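PDB 6BRM: putative metal-dependent isothiocyanate hydrolase SaxA from Pectobacterium carotovorum, which probably hydrolyses isothiocyanates, the toxic defence compounds of plants, using a pair of zinc ions bound in a metallo-beta-lactamase-type fold. Local coordinates for residues Gln5-Thr10 with Asp23-Glu28. Sequence-based numbering, arbitrary orientation.
Sequences QIRNAT and DPMLAE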
loop_
_atom_site.group_PDB
_atom_site.type_symbol
_atom_site.label_atom_id
_atom_site.label_comp_id
_atom_site.label_asym_id
_atom_site.label_seq_id
_atom_site.Cartn_x
_atom_site.Cartn_y
_atom_site.Cartn_z
ATOM N N GLN B 5 -21.609 11.019 14.229
ATOM C CA GLN B 5 -21.096 9.782 14.817
ATOM C C GLN B 5 -22.302 9.006 15.338
ATOM O O GLN B 5 -23.114 9.562 16.086
ATOM C CB GLN B 5 -20.119 10.094 15.961
ATOM C CG GLN B 5 -19.513 8.885 16.680
ATOM C CD GLN B 5 -18.619 8.028 15.800
ATOM O OE1 GLN B 5 -18.118 8.476 14.769
ATOM N NE2 GLN B 5 -18.409 6.786 16.211
ATOM N N ILE B 6 -22.432 7.745 14.921
ATOM C CA ILE B 6 -23.485 6.852 15.425
ATOM C C ILE B 6 -22.875 5.969 16.519
ATOM O O ILE B 6 -23.046 6.266 17.699
ATOM C CB ILE B 6 -24.152 6.036 14.284
ATOM C CG1 ILE B 6 -24.847 6.968 13.276
ATOM C CG2 ILE B 6 -25.139 5.011 14.838
ATOM C CD1 ILE B 6 -26.119 7.639 13.767
ATOM N N ARG B 7 -22.153 4.912 16.132
ATOM C CA ARG B 7 -21.402 4.065 17.074
ATOM C C ARG B 7 -20.395 3.200 16.307
ATOM O O ARG B 7 -20.730 2.638 15.262
ATOM C CB ARG B 7 -22.339 3.196 17.935
ATOM C CG ARG B 7 -23.206 2.202 17.166
ATOM C CD ARG B 7 -22.759 0.751 17.338
ATOM N NE ARG B 7 -23.480 0.079 18.425
ATOM C CZ ARG B 7 -24.692 -0.482 18.330
ATOM N NH1 ARG B 7 -25.378 -0.475 17.188
ATOM N NH2 ARG B 7 -25.232 -1.063 19.400
ATOM N N ASN B 8 -19.173 3.105 16.833
ATOM C CA ASN B 8 -18.031 2.483 16.143
ATOM C C ASN B 8 -17.713 3.281 14.858
ATOM O O ASN B 8 -17.606 4.507 14.937
ATOM C CB ASN B 8 -18.266 0.973 15.918
ATOM C CG ASN B 8 -16.970 0.190 15.727
ATOM O OD1 ASN B 8 -16.013 0.340 16.491
ATOM N ND2 ASN B 8 -16.940 -0.655 14.704
ATOM N N ALA B 9 -17.556 2.625 13.702
ATOM C CA ALA B 9 -17.297 3.311 12.432
ATOM C C ALA B 9 -18.585 3.671 11.689
ATOM O O ALA B 9 -18.527 4.234 10.591
ATOM C CB ALA B 9 -16.407 2.452 11.548
ATOM N N THR B 10 -19.738 3.335 12.273
ATOM C CA THR B 10 -21.027 3.709 11.709
ATOM C C THR B 10 -21.229 5.219 11.841
ATOM O O THR B 10 -20.975 5.803 12.901
ATOM C CB THR B 10 -22.182 2.957 12.396
ATOM O OG1 THR B 10 -21.866 1.560 12.459
ATOM C CG2 THR B 10 -23.494 3.145 11.642
ATOM N N ASP B 23 -20.910 2.118 6.678
ATOM C CA ASP B 23 -20.629 0.994 7.584
ATOM C C ASP B 23 -21.682 0.790 8.691
ATOM O O ASP B 23 -21.400 1.027 9.870
ATOM C CB ASP B 23 -19.224 1.144 8.185
ATOM C CG ASP B 23 -18.127 1.104 7.131
ATOM O OD1 ASP B 23 -18.440 1.191 5.924
ATOM O OD2 ASP B 23 -16.944 0.986 7.514
ATOM N N PRO B 24 -22.892 0.333 8.316
ATOM C CA PRO B 24 -23.966 0.181 9.305
ATOM C C PRO B 24 -23.818 -1.040 10.232
ATOM O O PRO B 24 -23.893 -2.183 9.771
ATOM C CB PRO B 24 -25.241 0.075 8.444
ATOM C CG PRO B 24 -24.807 0.084 7.012
ATOM C CD PRO B 24 -23.322 -0.090 6.972
ATOM N N MET B 25 -23.589 -0.777 11.521
ATOM C CA MET B 25 -23.684 -1.786 12.581
ATOM C C MET B 25 -24.954 -1.477 13.379
ATOM O O MET B 25 -24.998 -0.490 14.118
ATOM C CB MET B 25 -22.450 -1.741 13.486
ATOM C CG MET B 25 -22.275 -2.978 14.355
ATOM S SD MET B 25 -21.540 -2.686 15.979
ATOM C CE MET B 25 -19.975 -1.920 15.574
ATOM N N LEU B 26 -25.982 -2.313 13.213
ATOM C CA LEU B 26 -27.336 -2.034 13.722
ATOM C C LEU B 26 -27.866 -3.019 14.791
ATOM O O LEU B 26 -29.055 -2.987 15.119
ATOM C CB LEU B 26 -28.312 -1.955 12.529
ATOM C CG LEU B 26 -28.572 -0.571 11.924
ATOM C CD1 LEU B 26 -27.285 0.175 11.597
ATOM C CD2 LEU B 26 -29.439 -0.717 10.684
ATOM N N ALA B 27 -27.000 -3.872 15.345
ATOM C CA ALA B 27 -27.409 -4.791 16.423
ATOM C C ALA B 27 -27.632 -4.035 17.735
ATOM O O ALA B 27 -26.974 -3.023 17.991
ATOM C CB ALA B 27 -26.374 -5.891 16.623
ATOM N N GLU B 28 -28.555 -4.538 18.557
ATOM C CA GLU B 28 -28.854 -3.935 19.866
ATOM C C GLU B 28 -27.700 -4.139 20.860
ATOM O O GLU B 28 -26.741 -4.865 20.571
ATOM C CB GLU B 28 -30.161 -4.502 20.440
ATOM C CG GLU B 28 -31.400 -4.120 19.644
ATOM C CD GLU B 28 -32.694 -4.380 20.396
ATOM O OE1 GLU B 28 -33.633 -3.570 20.248
ATOM O OE2 GLU B 28 -32.777 -5.389 21.132
#
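T10 and D23 bring the two backbones to 5.0 Å between CA atoms, where a type II' turn from R7 to T10, set on a classic beta bulge with I6 and R7 facing T10, meets the irregular loop 23-28. T10 makes one of the polar links: OG1 donates to D23 O over 2.7 Å, lying in the plane of that carbonyl, while its methyl CG2 rests near P24. At the other end the guanidinium of R7 takes up main-chain oxygens of the loop. R7 NH1 reaches M25 O at 3.1 Å, coming from above the carbonyl plane, 45° out of it, whereas R7 NH2 approaches A27 O at 3.0 Å almost in line with the C=O bond; NH1 adds a weak bond to the same oxygen. V48 O, further along the same connection, also accepts from NH2, so the guanidinium bridges two parts of one long loop. Between the two polar ends lies M25. With CG anti to its backbone N (chi1 -164°) and the chain bent beyond, its side chain crosses that of R7 at about a right angle, M25 SD 3.9 Å from R7 CD, and CE ends against CB and the amide of N8. That amide also donates from ND2 to D71 O, and N8 touches H221; D71 and H221 both bind the second zinc. On the loop side, OD2 of D23 is bonded both to T66 OG1 and to ND1 of the zinc ligand H72, a second-shell bond that probably orients the imidazole. The hairpin turn between strands 2-7 and 10-15 thus packs against the loop after strand 18-22 beside the dinuclear zinc site of a metallo-beta-lactamase-type fold.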